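Fimbrial structural subunit (Actinomyces naeslundii, PDB 3QDH) probably builds the shaft of Actinomyces type 2 fimbriae and, through its modules, takes part in adhesion to streptococci and host cells during oral biofilm development. Local coordinates at residues V28-T34 / A98-S104; R157-L161 / V271-V275. One frame throughout, in Å; residues are numbered along the deposited sequence.

Interaction 1 of 2, residues V28-T34 / A98-S104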
ATOM      1  N   VAL A  28      -5.482   3.848  -9.522  1.00 15.67           N
ATOM      2  CA  VAL A  28      -6.729   3.367 -10.110  1.00 15.38           C
ATOM      3  C   VAL A  28      -7.029   4.255 -11.311  1.00 15.88           C
ATOM      4  O   VAL A  28      -6.913   5.483 -11.215  1.00 15.50           O
ATOM      5  CB  VAL A  28      -7.916   3.414  -9.083  1.00 15.33           C
ATOM      6  CG1 VAL A  28      -9.259   3.224  -9.783  1.00 15.22           C
ATOM      7  CG2 VAL A  28      -7.737   2.355  -7.985  1.00 14.33           C
ATOM      8  N   SER A  29      -7.382   3.655 -12.444  1.00 16.28           N
ATOM      9  CA  SER A  29      -7.710   4.449 -13.632  1.00 17.13           C
ATOM     10  C   SER A  29      -8.821   3.854 -14.506  1.00 16.78           C
ATOM     11  O   SER A  29      -9.013   2.639 -14.564  1.00 16.49           O
ATOM     12  CB  SER A  29      -6.457   4.767 -14.471  1.00 17.29           C
ATOM     13  OG  SER A  29      -5.982   3.622 -15.139  1.00 20.53           O
ATOM     14  N   SER A  30      -9.548   4.743 -15.178  1.00 16.47           N
ATOM     15  CA  SER A  30     -10.594   4.360 -16.110  1.00 16.39           C
ATOM     16  C   SER A  30     -10.493   5.240 -17.359  1.00 16.01           C
ATOM     17  O   SER A  30     -10.423   6.474 -17.261  1.00 14.95           O
ATOM     18  CB  SER A  30     -11.967   4.524 -15.444  1.00 17.04           C
ATOM     19  OG  SER A  30     -13.001   4.084 -16.313  1.00 18.99           O
ATOM     20  N   THR A  31     -10.468   4.610 -18.528  1.00 15.36           N
ATOM     21  CA  THR A  31     -10.399   5.363 -19.781  1.00 15.33           C
ATOM     22  C   THR A  31     -11.765   5.991 -20.055  1.00 15.18           C
ATOM     23  O   THR A  31     -12.778   5.298 -20.062  1.00 13.80           O
ATOM     24  CB  THR A  31      -9.985   4.464 -20.958  1.00 16.15           C
ATOM     25  OG1 THR A  31      -8.657   3.972 -20.734  1.00 16.32           O
ATOM     26  CG2 THR A  31     -10.014   5.255 -22.273  1.00 15.25           C
ATOM     27  N   ALA A  32     -11.786   7.312 -20.258  1.00 14.97           N
ATOM     28  CA  ALA A  32     -13.035   8.018 -20.526  1.00 15.27           C
ATOM     29  C   ALA A  32     -13.619   7.606 -21.882  1.00 16.27           C
ATOM     30  O   ALA A  32     -12.913   7.614 -22.901  1.00 16.47           O
ATOM     31  CB  ALA A  32     -12.820   9.541 -20.454  1.00 15.25           C
ATOM     32  N   PRO A  33     -14.911   7.227 -21.903  1.00 16.96           N
ATOM     33  CA  PRO A  33     -15.566   6.850 -23.157  1.00 17.25           C
ATOM     34  C   PRO A  33     -15.692   8.030 -24.121  1.00 17.65           C
ATOM     35  O   PRO A  33     -15.540   9.188 -23.721  1.00 16.56           O
ATOM     36  CB  PRO A  33     -16.961   6.397 -22.709  1.00 17.17           C
ATOM     37  CG  PRO A  33     -17.193   7.088 -21.437  1.00 17.87           C
ATOM     38  CD  PRO A  33     -15.846   7.210 -20.763  1.00 16.76           C
ATOM     39  N   THR A  34     -15.966   7.714 -25.382  1.00 18.47           N
ATOM     40  CA  THR A  34     -16.263   8.712 -26.394  1.00 19.80           C
ATOM     41  C   THR A  34     -17.774   8.906 -26.423  1.00 20.10           C
ATOM     42  O   THR A  34     -18.513   8.012 -26.827  1.00 20.48           O
ATOM     43  CB  THR A  34     -15.726   8.267 -27.773  1.00 20.06           C
ATOM     44  OG1 THR A  34     -14.327   7.985 -27.651  1.00 22.07           O
ATOM     45  CG2 THR A  34     -15.911   9.364 -28.798  1.00 21.49           C
ATOM     46  N   ALA A  98     -12.643  15.004 -22.993  1.00 15.08           N
ATOM     47  CA  ALA A  98     -11.383  14.252 -23.017  1.00 15.25           C
ATOM     48  C   ALA A  98     -11.575  12.766 -23.358  1.00 15.25           C
ATOM     49  O   ALA A  98     -11.081  11.903 -22.637  1.00 15.40           O
ATOM     50  CB  ALA A  98     -10.658  14.406 -21.683  1.00 15.40           C
ATOM     51  N   PRO A  99     -12.274  12.451 -24.471  1.00 15.72           N
ATOM     52  CA  PRO A  99     -12.503  11.041 -24.775  1.00 15.62           C
ATOM     53  C   PRO A  99     -11.191  10.280 -24.987  1.00 16.06           C
ATOM     54  O   PRO A  99     -10.251  10.831 -25.565  1.00 15.92           O
ATOM     55  CB  PRO A  99     -13.306  11.091 -26.077  1.00 15.94           C
ATOM     56  CG  PRO A  99     -12.922  12.409 -26.700  1.00 16.40           C
ATOM     57  CD  PRO A  99     -12.784  13.328 -25.544  1.00 16.12           C
ATOM     58  N   GLY A 100     -11.128   9.042 -24.492  1.00 15.80           N
ATOM     59  CA  GLY A 100      -9.919   8.217 -24.588  1.00 16.21           C
ATOM     60  C   GLY A 100      -8.820   8.522 -23.576  1.00 16.19           C
ATOM     61  O   GLY A 100      -7.776   7.860 -23.571  1.00 15.81           O
ATOM     62  N   LYS A 101      -9.033   9.525 -22.726  1.00 15.96           N
ATOM     63  CA  LYS A 101      -8.029   9.893 -21.734  1.00 15.81           C
ATOM     64  C   LYS A 101      -8.305   9.225 -20.399  1.00 15.87           C
ATOM     65  O   LYS A 101      -9.472   9.009 -20.029  1.00 15.37           O
ATOM     66  CB  LYS A 101      -7.944  11.415 -21.556  1.00 16.62           C
ATOM     67  CG  LYS A 101      -7.726  12.215 -22.861  1.00 18.00           C
ATOM     68  CD  LYS A 101      -6.338  11.993 -23.471  1.00 21.52           C
ATOM     69  CE  LYS A 101      -6.116  12.942 -24.656  1.00 23.35           C
ATOM     70  NZ  LYS A 101      -5.253  12.327 -25.705  1.00 25.98           N
ATOM     71  N   LYS A 102      -7.237   8.923 -19.662  1.00 15.36           N
ATOM     72  CA  LYS A 102      -7.390   8.269 -18.361  1.00 16.09           C
ATOM     73  C   LYS A 102      -7.780   9.186 -17.210  1.00 15.21           C
ATOM     74  O   LYS A 102      -7.123  10.201 -16.940  1.00 14.73           O
ATOM     75  CB  LYS A 102      -6.149   7.446 -18.005  1.00 16.69           C
ATOM     76  CG  LYS A 102      -6.068   6.131 -18.770  1.00 19.35           C
ATOM     77  CD  LYS A 102      -4.759   5.398 -18.472  1.00 25.57           C
ATOM     78  CE  LYS A 102      -4.485   4.335 -19.536  1.00 28.64           C
ATOM     79  NZ  LYS A 102      -3.030   3.974 -19.598  1.00 31.88           N
ATOM     80  N   VAL A 103      -8.876   8.812 -16.548  1.00 14.92           N
ATOM     81  CA  VAL A 103      -9.315   9.423 -15.305  1.00 14.23           C
ATOM     82  C   VAL A 103      -8.772   8.547 -14.177  1.00 14.76           C
ATOM     83  O   VAL A 103      -9.041   7.340 -14.155  1.00 14.49           O
ATOM     84  CB  VAL A 103     -10.854   9.433 -15.193  1.00 14.28           C
ATOM     85  CG1 VAL A 103     -11.274  10.218 -13.965  1.00 14.36           C
ATOM     86  CG2 VAL A 103     -11.516   9.990 -16.484  1.00 14.07           C
ATOM     87  N   SER A 104      -8.027   9.143 -13.247  1.00 14.57           N
ATOM     88  CA  SER A 104      -7.333   8.355 -12.227  1.00 15.40           C
ATOM     89  C   SER A 104      -7.263   8.994 -10.843  1.00 15.83           C
ATOM     90  O   SER A 104      -7.483  10.194 -10.675  1.00 15.87           O
ATOM     91  CB  SER A 104      -5.919   7.979 -12.716  1.00 15.22           C
ATOM     92  OG  SER A 104      -5.123   9.132 -12.904  1.00 18.37           O
TER
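Ser29 and Ser104 face each other as a non-hydrogen-bonded antiparallel pair, with their CB atoms 3.7 Å apart. Thr31 and Lys102 form the next pair on that face. The two side chains cross obliquely: Thr31 OG1 lies 3.9 Å from Lys102 CG. The lysine chain runs out extended past CG, and its CD passes Ser29 OG before its end leads away from the strand 28-31. With CG2 anti to the backbone N (the OG1 torsion chi1 is -64°), Thr31 sets this methyl against the carbonyl of Gly100. Ser30 and Val103 point to the other face. They are the hydrogen-bonded pair, joined by Ser30 N to Val103 O, 2.8 Å, and by Val103 N to Ser30 O, 2.9 Å. The first bond lies in the carbonyl plane; in the second the donor is tilted 30° from it. Val103 CG2 also meets the methyl of Ala32 at 4.2 Å.

Beyond the strands two more backbone hydrogen bonds lead into a type II turn, Ala98 to Lys101. Ala32 N binds Lys101 O, and Gly100 N returns a bond to Ala32 O at 2.8 Å. Gly100 takes the positive phi of this turn. Next to it, Pro99 CB packs against Thr34 OG1 at 3.6 Å.

The contact joins strand 23-31 to strand 102-111, just after helix 89-96. Strand 57-64 flanks the second strand, where a backbone hydrogen bond joins Ser63 and Ser104. Ser30 OG bonds Ser5 O. Phe44 of strand 39-49 touches Val103, and Val125 of strand 118-131 touches Ser30.

Interaction 2 of 2, residues R157-L161 / V271-V275; sequences RWGDL and VKIEV
Arg157 touches Val275 through its aliphatic part, CD to CG2 at 3.9 Å. Next, Trp158 starts its side chain away from 271-275, and its NE1 bonds Ser156 OG; its backbone O passes near Val275 CA. At Gly159 the two chains come close. Its CA sits 3.7 Å from Ile273 CG2 and makes a CA-H...O contact with Glu274 O, 3.5 Å. Gly159, with no side chain, lets both groups come this near. A water joins Asp160 O to Glu274 N, 2.9 Å from each; it accepts from Glu274 N. Asp160 N is buried here without a partner. Leu161 closes the segment. Its CG is anti to the backbone N (chi1 179°), and its CB and CD1 both meet Ile273 CD1 at 3.8 Å, the two side chains crossing at about a right angle. Val271 adds its CB to the same apolar patch, which Leu226 and Tyr248 extend. No direct hydrogen bond joins the segments. Strands 154-165 and 268-274 belong to different sheets, which converge at Gly159. Leu161, Val271 and Ile273 meet between them, consistent with the SpaA-like prealbumin (CnaB-type) fold.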
ATOM      1  N   ARG A 157       1.210  -8.574  -0.238  1.00 21.68           N
ATOM      2  CA  ARG A 157       1.461  -9.620   0.748  1.00 22.57           C
ATOM      3  C   ARG A 157       2.394  -9.164   1.857  1.00 22.61           C
ATOM      4  O   ARG A 157       3.410  -8.514   1.599  1.00 22.43           O
ATOM      5  CB  ARG A 157       2.006 -10.880   0.080  1.00 23.08           C
ATOM      6  CG  ARG A 157       1.024 -11.498  -0.897  1.00 24.99           C
ATOM      7  CD  ARG A 157       1.283 -12.979  -1.098  1.00 29.33           C
ATOM      8  NE  ARG A 157       0.032 -13.717  -1.301  1.00 31.95           N
ATOM      9  CZ  ARG A 157      -0.676 -13.704  -2.428  1.00 32.47           C
ATOM     10  NH1 ARG A 157      -0.263 -12.990  -3.473  1.00 32.96           N
ATOM     11  NH2 ARG A 157      -1.800 -14.405  -2.510  1.00 32.52           N
ATOM     12  N   TRP A 158       2.021  -9.511   3.088  1.00 22.83           N
ATOM     13  CA  TRP A 158       2.707  -9.033   4.285  1.00 23.39           C
ATOM     14  C   TRP A 158       2.871 -10.152   5.312  1.00 23.98           C
ATOM     15  O   TRP A 158       2.034 -11.052   5.410  1.00 23.69           O
ATOM     16  CB  TRP A 158       1.936  -7.855   4.899  1.00 23.12           C
ATOM     17  CG  TRP A 158       1.978  -6.627   4.033  1.00 23.22           C
ATOM     18  CD1 TRP A 158       1.335  -6.442   2.834  1.00 23.62           C
ATOM     19  CD2 TRP A 158       2.704  -5.419   4.284  1.00 23.25           C
ATOM     20  NE1 TRP A 158       1.619  -5.200   2.330  1.00 22.57           N
ATOM     21  CE2 TRP A 158       2.452  -4.547   3.198  1.00 22.91           C
ATOM     22  CE3 TRP A 158       3.536  -4.981   5.324  1.00 24.00           C
ATOM     23  CZ2 TRP A 158       3.010  -3.269   3.118  1.00 23.60           C
ATOM     24  CZ3 TRP A 158       4.091  -3.712   5.242  1.00 24.35           C
ATOM     25  CH2 TRP A 158       3.824  -2.869   4.146  1.00 24.06           C
ATOM     26  N   GLY A 159       3.961 -10.090   6.066  1.00 24.90           N
ATOM     27  CA  GLY A 159       4.212 -11.057   7.127  1.00 26.25           C
ATOM     28  C   GLY A 159       4.725 -10.376   8.379  1.00 27.43           C
ATOM     29  O   GLY A 159       5.096  -9.199   8.360  1.00 27.42           O
ATOM     30  N   ASP A 160       4.751 -11.119   9.476  1.00 28.37           N
ATOM     31  CA  ASP A 160       5.173 -10.551  10.748  1.00 29.59           C
ATOM     32  C   ASP A 160       6.486 -11.170  11.222  1.00 29.87           C
ATOM     33  O   ASP A 160       6.979 -12.136  10.637  1.00 29.92           O
ATOM     34  CB  ASP A 160       4.065 -10.688  11.801  1.00 29.83           C
ATOM     35  CG  ASP A 160       3.616 -12.119  12.010  1.00 31.45           C
ATOM     36  OD1 ASP A 160       4.326 -13.052  11.587  1.00 33.29           O
ATOM     37  OD2 ASP A 160       2.537 -12.309  12.612  1.00 34.26           O
ATOM     38  N   LEU A 161       7.059 -10.585  12.266  1.00 30.49           N
ATOM     39  CA  LEU A 161       8.322 -11.054  12.820  1.00 30.91           C
ATOM     40  C   LEU A 161       8.267 -10.907  14.330  1.00 31.32           C
ATOM     41  O   LEU A 161       7.919  -9.839  14.839  1.00 31.03           O
ATOM     42  CB  LEU A 161       9.491 -10.247  12.243  1.00 31.03           C
ATOM     43  CG  LEU A 161      10.928 -10.543  12.696  1.00 30.77           C
ATOM     44  CD1 LEU A 161      11.396 -11.911  12.221  1.00 31.70           C
ATOM     45  CD2 LEU A 161      11.870  -9.452  12.191  1.00 31.27           C
ATOM     46  N   VAL A 271      16.794 -12.786   8.213  1.00 39.84           N
ATOM     47  CA  VAL A 271      15.449 -13.253   8.579  1.00 39.49           C
ATOM     48  C   VAL A 271      14.536 -13.464   7.360  1.00 39.43           C
ATOM     49  O   VAL A 271      14.465 -12.613   6.474  1.00 39.14           O
ATOM     50  CB  VAL A 271      14.760 -12.321   9.622  1.00 39.54           C
ATOM     51  CG1 VAL A 271      15.476 -12.392  10.966  1.00 39.23           C
ATOM     52  CG2 VAL A 271      14.695 -10.875   9.128  1.00 39.47           C
ATOM     53  N   LYS A 272      13.850 -14.605   7.340  1.00 39.22           N
ATOM     54  CA  LYS A 272      12.917 -14.968   6.271  1.00 39.50           C
ATOM     55  C   LYS A 272      11.475 -14.730   6.719  1.00 39.16           C
ATOM     56  O   LYS A 272      10.942 -15.459   7.563  1.00 39.25           O
ATOM     57  CB  LYS A 272      13.122 -16.434   5.857  1.00 39.60           C
ATOM     58  CG  LYS A 272      12.232 -16.924   4.705  1.00 40.68           C
ATOM     59  CD  LYS A 272      12.530 -18.383   4.331  1.00 41.74           C
ATOM     60  CE  LYS A 272      11.938 -19.373   5.341  1.00 42.73           C
ATOM     61  NZ  LYS A 272      12.521 -20.748   5.241  1.00 43.18           N
ATOM     62  N   ILE A 273      10.859 -13.696   6.151  1.00 38.81           N
ATOM     63  CA  ILE A 273       9.480 -13.320   6.470  1.00 38.44           C
ATOM     64  C   ILE A 273       8.510 -14.039   5.532  1.00 38.42           C
ATOM     65  O   ILE A 273       8.634 -13.938   4.314  1.00 38.02           O
ATOM     66  CB  ILE A 273       9.272 -11.780   6.350  1.00 38.18           C
ATOM     67  CG1 ILE A 273      10.322 -11.003   7.164  1.00 38.29           C
ATOM     68  CG2 ILE A 273       7.844 -11.380   6.716  1.00 37.60           C
ATOM     69  CD1 ILE A 273      10.365 -11.317   8.663  1.00 37.78           C
ATOM     70  N   GLU A 274       7.541 -14.748   6.108  1.00 38.46           N
ATOM     71  CA  GLU A 274       6.592 -15.539   5.327  1.00 38.99           C
ATOM     72  C   GLU A 274       5.157 -15.059   5.534  1.00 38.98           C
ATOM     73  O   GLU A 274       4.855 -14.413   6.537  1.00 38.76           O
ATOM     74  CB  GLU A 274       6.723 -17.031   5.656  1.00 39.38           C
ATOM     75  CG  GLU A 274       8.129 -17.591   5.432  1.00 41.01           C
ATOM     76  CD  GLU A 274       8.130 -19.045   4.992  1.00 43.87           C
ATOM     77  OE1 GLU A 274       7.480 -19.881   5.661  1.00 44.42           O
ATOM     78  OE2 GLU A 274       8.792 -19.354   3.975  1.00 44.96           O
ATOM     79  N   VAL A 275       4.285 -15.369   4.574  1.00 38.94           N
ATOM     80  CA  VAL A 275       2.902 -14.890   4.585  1.00 39.23           C
ATOM     81  C   VAL A 275       2.116 -15.566   5.698  1.00 39.28           C
ATOM     82  O   VAL A 275       1.915 -16.777   5.671  1.00 39.88           O
ATOM     83  CB  VAL A 275       2.186 -15.121   3.218  1.00 39.06           C
ATOM     84  CG1 VAL A 275       0.809 -14.475   3.215  1.00 39.61           C
ATOM     85  CG2 VAL A 275       2.997 -14.546   2.084  1.00 39.05           C
TER
HETATM   86  O   HOH W   1       7.100 -14.518   8.919  1.00 36.89           O

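In the fold
Interaction 1 closes before interaction 2 opens, so the two contacts come in series along the chain. Their centres are 37 Å apart, on opposite sides of the chain's centre, and their nearest atoms are about 16 Å apart. Interaction 1 pairs two strands of one antiparallel sheet in the Sgo0707 N2-like part, which also carries the zinc site. Interaction 2 packs strands of two other sheets, the second strand in the SpaA-like part. Strand 118-131 links the two regions: it packs against 28-34 from another sheet and pairs with strand 154-165. This layout fits the two structural modules of the fimbrial shaft subunit, set one after the other in an elongated chain.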